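Local coordinates for protein putative transcription regulator (PDB 3COL) that probably binds DNA through an N-terminal helix-turn-helix domain and regulates transcription as a dimeric, all-helical member of the TetR family, at residues Asn67-Thr72 / Tyr97-Ala102; Thr167-Ile170 / Arg174-Gln177. All coordinates share one frame; numbering follows the deposited sequence.

Contact 1. Residues Asn67-Thr72 / Tyr97-Ala102; sequences NRILST and YDYSLA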
ATOM      1  N   ASN A  67      17.623  -1.714   1.339  1.00 19.17           N
ATOM      2  CA  ASN A  67      18.786  -2.595   1.472  1.00 21.56           C
ATOM      3  C   ASN A  67      18.731  -3.564   2.654  1.00 22.32           C
ATOM      4  O   ASN A  67      19.418  -4.572   2.674  1.00 21.68           O
ATOM      5  CB  ASN A  67      20.067  -1.770   1.465  1.00 22.12           C
ATOM      6  CG  ASN A  67      20.524  -1.456   0.054  1.00 24.73           C
ATOM      7  OD1 ASN A  67      20.161  -0.428  -0.529  1.00 28.32           O
ATOM      8  ND2 ASN A  67      21.283  -2.378  -0.525  1.00 27.97           N
ATOM      9  N   ARG A  68      17.870  -3.285   3.621  1.00 24.13           N
ATOM     10  CA  ARG A  68      17.733  -4.209   4.739  1.00 26.32           C
ATOM     11  C   ARG A  68      16.874  -5.446   4.405  1.00 25.65           C
ATOM     12  O   ARG A  68      16.876  -6.433   5.142  1.00 26.42           O
ATOM     13  CB  ARG A  68      17.214  -3.482   6.006  1.00 26.61           C
ATOM     14  CG  ARG A  68      18.250  -3.399   7.127  1.00 28.89           C
ATOM     15  CD  ARG A  68      17.603  -3.134   8.506  1.00 28.90           C
ATOM     16  NE  ARG A  68      17.681  -1.727   8.958  1.00 30.46           N
ATOM     17  CZ  ARG A  68      16.708  -0.832   8.816  1.00 29.72           C
ATOM     18  NH1 ARG A  68      15.576  -1.171   8.202  1.00 28.89           N
ATOM     19  NH2 ARG A  68      16.866   0.398   9.288  1.00 28.83           N
ATOM     20  N   ILE A  69      16.145  -5.409   3.302  1.00 25.16           N
ATOM     21  CA  ILE A  69      15.233  -6.516   3.014  1.00 25.35           C
ATOM     22  C   ILE A  69      15.960  -7.856   2.717  1.00 25.71           C
ATOM     23  O   ILE A  69      15.695  -8.874   3.388  1.00 26.32           O
ATOM     24  CB  ILE A  69      14.229  -6.154   1.926  1.00 25.26           C
ATOM     25  CG1 ILE A  69      13.512  -4.843   2.294  1.00 24.29           C
ATOM     26  CG2 ILE A  69      13.222  -7.332   1.700  1.00 26.40           C
ATOM     27  CD1 ILE A  69      12.579  -4.331   1.234  1.00 20.88           C
ATOM     28  N   LEU A  70      16.897  -7.835   1.770  1.00 25.01           N
ATOM     29  CA  LEU A  70      17.644  -9.026   1.362  1.00 25.06           C
ATOM     30  C   LEU A  70      19.146  -8.863   1.540  1.00 25.53           C
ATOM     31  O   LEU A  70      19.706  -7.840   1.161  1.00 24.97           O
ATOM     32  CB  LEU A  70      17.382  -9.319  -0.120  1.00 24.62           C
ATOM     33  CG  LEU A  70      15.929  -9.441  -0.563  1.00 23.42           C
ATOM     34  CD1 LEU A  70      15.831  -9.300  -2.054  1.00 23.09           C
ATOM     35  CD2 LEU A  70      15.314 -10.741  -0.087  1.00 23.17           C
ATOM     36  N   SER A  71      19.794  -9.910   2.065  1.00 26.54           N
ATOM     37  CA  SER A  71      21.244  -9.960   2.184  1.00 26.40           C
ATOM     38  C   SER A  71      21.855 -10.396   0.863  1.00 26.46           C
ATOM     39  O   SER A  71      21.128 -10.789  -0.068  1.00 26.37           O
ATOM     40  CB  SER A  71      21.651 -10.933   3.279  1.00 26.81           C
ATOM     41  OG  SER A  71      21.471 -12.282   2.859  1.00 28.37           O
ATOM     42  N   THR A  72      23.183 -10.310   0.792  1.00 26.08           N
ATOM     43  CA  THR A  72      23.987 -10.800  -0.338  1.00 26.77           C
ATOM     44  C   THR A  72      23.795 -12.305  -0.519  1.00 26.45           C
ATOM     45  O   THR A  72      23.609 -12.777  -1.640  1.00 26.43           O
ATOM     46  CB  THR A  72      25.490 -10.504  -0.120  1.00 26.82           C
ATOM     47  OG1 THR A  72      25.644  -9.196   0.453  1.00 27.84           O
ATOM     48  CG2 THR A  72      26.265 -10.568  -1.442  1.00 28.06           C
ATOM     49  N   TYR A  97       8.652 -11.347   4.387  1.00 10.50           N
ATOM     50  CA  TYR A  97       7.788 -11.595   5.542  1.00 11.50           C
ATOM     51  C   TYR A  97       8.527 -11.483   6.868  1.00 12.07           C
ATOM     52  O   TYR A  97       8.118 -10.698   7.737  1.00 10.64           O
ATOM     53  CB  TYR A  97       7.120 -12.970   5.388  1.00 12.20           C
ATOM     54  CG  TYR A  97       6.213 -13.410   6.502  1.00 12.22           C
ATOM     55  CD1 TYR A  97       4.846 -13.127   6.472  1.00 11.71           C
ATOM     56  CD2 TYR A  97       6.724 -14.157   7.586  1.00 12.86           C
ATOM     57  CE1 TYR A  97       3.991 -13.561   7.532  1.00 14.39           C
ATOM     58  CE2 TYR A  97       5.891 -14.607   8.636  1.00 13.68           C
ATOM     59  CZ  TYR A  97       4.526 -14.301   8.599  1.00 15.39           C
ATOM     60  OH  TYR A  97       3.708 -14.722   9.645  1.00 17.10           O
ATOM     61  N   ASP A  98       9.621 -12.235   7.019  1.00 12.97           N
ATOM     62  CA  ASP A  98      10.423 -12.166   8.261  1.00 14.38           C
ATOM     63  C   ASP A  98      10.960 -10.759   8.463  1.00 15.26           C
ATOM     64  O   ASP A  98      10.888 -10.219   9.586  1.00 15.75           O
ATOM     65  CB  ASP A  98      11.618 -13.123   8.219  1.00 14.02           C
ATOM     66  CG  ASP A  98      11.212 -14.600   8.255  1.00 16.69           C
ATOM     67  OD1 ASP A  98      10.088 -14.933   8.697  1.00 14.78           O
ATOM     68  OD2 ASP A  98      12.065 -15.430   7.869  1.00 18.29           O
ATOM     69  N   TYR A  99      11.530 -10.198   7.390  1.00 16.02           N
ATOM     70  CA  TYR A  99      12.073  -8.832   7.413  1.00 17.27           C
ATOM     71  C   TYR A  99      11.057  -7.814   7.915  1.00 16.45           C
ATOM     72  O   TYR A  99      11.352  -7.016   8.795  1.00 15.97           O
ATOM     73  CB  TYR A  99      12.611  -8.364   6.051  1.00 18.39           C
ATOM     74  CG  TYR A  99      12.979  -6.903   6.147  1.00 22.68           C
ATOM     75  CD1 TYR A  99      14.124  -6.504   6.858  1.00 25.21           C
ATOM     76  CD2 TYR A  99      12.150  -5.913   5.626  1.00 23.15           C
ATOM     77  CE1 TYR A  99      14.440  -5.181   6.991  1.00 25.26           C
ATOM     78  CE2 TYR A  99      12.463  -4.576   5.767  1.00 21.23           C
ATOM     79  CZ  TYR A  99      13.606  -4.222   6.446  1.00 24.98           C
ATOM     80  OH  TYR A  99      13.936  -2.891   6.602  1.00 24.09           O
ATOM     81  N   SER A 100       9.860  -7.844   7.332  1.00 16.28           N
ATOM     82  CA  SER A 100       8.831  -6.903   7.695  1.00 15.38           C
ATOM     83  C   SER A 100       8.383  -7.020   9.159  1.00 14.94           C
ATOM     84  O   SER A 100       8.215  -6.011   9.831  1.00 15.54           O
ATOM     85  CB  SER A 100       7.638  -7.008   6.726  1.00 15.05           C
ATOM     86  OG  SER A 100       6.654  -6.005   7.017  1.00 14.15           O
ATOM     87  N   LEU A 101       8.145  -8.228   9.658  1.00 14.61           N
ATOM     88  CA  LEU A 101       7.697  -8.376  11.041  1.00 14.25           C
ATOM     89  C   LEU A 101       8.741  -7.935  12.044  1.00 13.86           C
ATOM     90  O   LEU A 101       8.399  -7.510  13.156  1.00 13.76           O
ATOM     91  CB  LEU A 101       7.297  -9.827  11.338  1.00 14.76           C
ATOM     92  CG  LEU A 101       6.121 -10.385  10.549  1.00 14.34           C
ATOM     93  CD1 LEU A 101       5.912 -11.861  10.830  1.00 14.35           C
ATOM     94  CD2 LEU A 101       4.884  -9.629  10.966  1.00 16.36           C
ATOM     95  N   ALA A 102      10.005  -8.054  11.647  1.00 14.23           N
ATOM     96  CA  ALA A 102      11.154  -7.725  12.518  1.00 15.08           C
ATOM     97  C   ALA A 102      11.461  -6.231  12.474  1.00 15.01           C
ATOM     98  O   ALA A 102      12.092  -5.717  13.390  1.00 15.38           O
ATOM     99  CB  ALA A 102      12.378  -8.531  12.107  1.00 14.49           C
TER
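The backbones of Ile69 and Tyr99 come closest here, their CA atoms 5.9 Å apart, where a loop passes beside a helix. In this all-helical TetR-family chain, the contact joins the loop between helices 54-67 and 72-78 to helix 85-102. Tyr99 carries it. Its CG stands anti to the backbone N (chi1 173°), which sends the ring from the helix straight at the loop. There one face lies against Ile69, whose CA sits 3.9 Å from the ring centroid and only 13° off the normal, a CH-pi contact made by the backbone carbon itself. The Ile69 side chain crosses the ring at about a right angle, bringing CG1 to 3.6 Å from Tyr99 CE2, and goes on to Val96 and Ile110. Arg68 bends at chi3 so that its guanidinium turns back to the phenol, the two planes nearly coplanar. Tyr99 OH lies at the guanidinium edge, 2.9 Å from Arg68 NH1, in a bent and weak hydrogen bond (130°); stronger partners are Glu65, which forms a salt bridge with Arg68 NH1, and Ser106, hydrogen-bonded to the phenol oxygen. A leucine in place of Tyr99 would probably leave Ser106 without this mate and open a gap beneath Ile69 CA. Arg68 also packs through its aliphatic part on the rim of the ring, with Arg68 CB 3.4 Å from Tyr99 CE1.

Contact 2. Residues Thr167-Ile170 / Arg174-Gln177; sequences TTNI and RYAQ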
ATOM      1  N   THR A 167       1.629  -6.830   8.787  1.00  4.15           N
ATOM      2  CA  THR A 167       2.557  -6.203   9.739  1.00  4.43           C
ATOM      3  C   THR A 167       1.913  -5.078  10.554  1.00  4.91           C
ATOM      4  O   THR A 167       2.043  -5.049  11.761  1.00  4.58           O
ATOM      5  CB  THR A 167       3.779  -5.647   9.011  1.00  4.70           C
ATOM      6  OG1 THR A 167       4.402  -6.737   8.296  1.00  4.73           O
ATOM      7  CG2 THR A 167       4.778  -5.016  10.025  1.00  3.27           C
ATOM      8  N   THR A 168       1.202  -4.171   9.885  1.00  4.45           N
ATOM      9  CA  THR A 168       0.553  -3.073  10.580  1.00  4.54           C
ATOM     10  C   THR A 168      -0.633  -3.588  11.407  1.00  4.92           C
ATOM     11  O   THR A 168      -0.911  -3.052  12.471  1.00  5.80           O
ATOM     12  CB  THR A 168       0.130  -1.930   9.594  1.00  4.63           C
ATOM     13  OG1 THR A 168      -0.802  -2.445   8.665  1.00  6.79           O
ATOM     14  CG2 THR A 168       1.307  -1.411   8.788  1.00  4.57           C
ATOM     15  N   ASN A 169      -1.310  -4.643  10.947  1.00  4.39           N
ATOM     16  CA  ASN A 169      -2.361  -5.268  11.776  1.00  4.22           C
ATOM     17  C   ASN A 169      -1.788  -5.705  13.124  1.00  4.08           C
ATOM     18  O   ASN A 169      -2.420  -5.524  14.188  1.00  3.98           O
ATOM     19  CB  ASN A 169      -2.981  -6.503  11.093  1.00  2.96           C
ATOM     20  CG  ASN A 169      -4.021  -6.172  10.024  1.00  3.17           C
ATOM     21  OD1 ASN A 169      -4.540  -5.068   9.947  1.00  3.54           O
ATOM     22  ND2 ASN A 169      -4.325  -7.174   9.169  1.00  2.30           N
ATOM     23  N   ILE A 170      -0.583  -6.278  13.088  1.00  4.19           N
ATOM     24  CA  ILE A 170       0.073  -6.716  14.328  1.00  3.79           C
ATOM     25  C   ILE A 170       0.473  -5.511  15.205  1.00  3.71           C
ATOM     26  O   ILE A 170       0.296  -5.552  16.421  1.00  3.24           O
ATOM     27  CB  ILE A 170       1.244  -7.719  14.043  1.00  3.65           C
ATOM     28  CG1 ILE A 170       0.674  -9.069  13.541  1.00  4.31           C
ATOM     29  CG2 ILE A 170       2.162  -7.954  15.305  1.00  4.38           C
ATOM     30  CD1 ILE A 170       1.668  -9.890  12.728  1.00  3.43           C
ATOM     31  N   ARG A 174      -4.347  -5.842  16.358  1.00  4.07           N
ATOM     32  CA  ARG A 174      -5.535  -6.532  15.833  1.00  5.14           C
ATOM     33  C   ARG A 174      -5.514  -8.030  16.119  1.00  4.94           C
ATOM     34  O   ARG A 174      -6.567  -8.644  16.272  1.00  4.78           O
ATOM     35  CB  ARG A 174      -5.721  -6.284  14.335  1.00  6.16           C
ATOM     36  CG  ARG A 174      -5.976  -4.830  14.017  1.00  8.45           C
ATOM     37  CD  ARG A 174      -6.330  -4.678  12.572  1.00 14.64           C
ATOM     38  NE  ARG A 174      -6.908  -3.361  12.316  1.00 18.31           N
ATOM     39  CZ  ARG A 174      -7.157  -2.852  11.108  1.00 19.27           C
ATOM     40  NH1 ARG A 174      -6.858  -3.533   9.989  1.00 15.78           N
ATOM     41  NH2 ARG A 174      -7.689  -1.635  11.032  1.00 20.61           N
ATOM     42  N   TYR A 175      -4.316  -8.614  16.177  1.00  4.47           N
ATOM     43  CA  TYR A 175      -4.143 -10.016  16.546  1.00  4.26           C
ATOM     44  C   TYR A 175      -2.667 -10.169  16.882  1.00  5.42           C
ATOM     45  O   TYR A 175      -1.869  -9.234  16.605  1.00  5.22           O
ATOM     46  CB  TYR A 175      -4.626 -10.978  15.431  1.00  3.50           C
ATOM     47  CG  TYR A 175      -4.148 -10.651  14.021  1.00  4.05           C
ATOM     48  CD1 TYR A 175      -4.984  -9.977  13.125  1.00  3.23           C
ATOM     49  CD2 TYR A 175      -2.860 -11.026  13.573  1.00  3.62           C
ATOM     50  CE1 TYR A 175      -4.561  -9.662  11.823  1.00  4.88           C
ATOM     51  CE2 TYR A 175      -2.425 -10.714  12.244  1.00  2.00           C
ATOM     52  CZ  TYR A 175      -3.285 -10.033  11.397  1.00  3.56           C
ATOM     53  OH  TYR A 175      -2.920  -9.734  10.097  1.00  4.45           O
ATOM     54  N   ALA A 176      -2.298 -11.300  17.487  1.00  5.76           N
ATOM     55  CA  ALA A 176      -0.902 -11.548  17.887  1.00  7.40           C
ATOM     56  C   ALA A 176       0.006 -11.846  16.694  1.00  8.48           C
ATOM     57  O   ALA A 176      -0.466 -12.265  15.628  1.00  8.13           O
ATOM     58  CB  ALA A 176      -0.844 -12.702  18.919  1.00  7.25           C
ATOM     59  N   GLN A 177       1.319 -11.684  16.879  1.00  9.83           N
ATOM     60  CA  GLN A 177       2.286 -12.048  15.822  1.00 11.47           C
ATOM     61  C   GLN A 177       2.208 -13.521  15.367  1.00 10.99           C
ATOM     62  O   GLN A 177       2.482 -13.827  14.202  1.00 12.50           O
ATOM     63  CB  GLN A 177       3.724 -11.665  16.230  1.00 12.54           C
ATOM     64  CG  GLN A 177       4.631 -11.311  15.013  1.00 15.52           C
ATOM     65  CD  GLN A 177       6.098 -11.130  15.360  1.00 15.56           C
ATOM     66  OE1 GLN A 177       6.436 -10.486  16.359  1.00 21.93           O
ATOM     67  NE2 GLN A 177       6.985 -11.700  14.533  1.00 16.97           N
TER
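Asn169 and Ile170, in the last turn of helix 152-171, receive the chain as it folds back after the helix, with the CA atoms of Asn169 and Arg174 5.3 Å apart. In this C-terminal part of the TetR-family fold, ahead of helix 182-193, the chain turns back at the end of helix 152-171 with a 6→1 backbone bond, as in a Schellman motif, and the turn lies at the surface beside the second subunit. Three hydrogen bonds cross it, and all involve Asn169. The 6→1 bond is the one its backbone O accepts from Arg174 N at 2.9 Å. The side-chain amide divides its two ends between neighbours: OD1 takes Arg174 NH1 at 2.8 Å, with the donor tilted 27° from the carbonyl plane, while ND2 gives a straighter bond to Tyr175 OH, which lies in the amide plane 3.1 Å away. Arg174 reaches its acceptor with a chain extended from CG to NE that runs past the amide. With both ends engaged, the amide's rotation is fixed; ND2 also bonds to Ser153 of the second subunit, and Tyr175 OH to His166, its stronger partner. The apolar contacts lie chiefly around Ile170. Tyr175 holds CG between its backbone N and carbonyl carbon (chi1 47°), a setting that swings the ring back over the helix, where CE2 comes 3.7 Å from Ile170 CG1. The amide and ring planes of Asn169 and Tyr175 stand 71° apart, and Asn169 CB approaches Tyr175 CZ to 3.6 Å. Pro151 of the second subunit packs on Tyr175 as well. Farther along the loop, Gln177 crosses the isoleucine at about a right angle, its CA 3.8 Å from Ile170 CD1.

How the contacts relate
Contacts 1 and 2 follow one another along the chain, with centres about 18 Å apart, and helix 85-102 bridges them. The Tyr99 side chain reaches from that helix to the loop of contact 1, whereas the next two residues meet contact 2: Ser100 OG lies 2.7 Å from Thr167 OG1, probably hydrogen-bonded, and Leu101 CD2 packs 3.7 Å from Ile170 CD1. Leu101 CB also comes 3.7 Å from Gln177 NE2. One turn of helix thus connects the loop beyond helix 54-67 to the turn after helix 152-171. No other chain of the assembly touches contact 1, whereas residues of contact 2 also meet the second subunit.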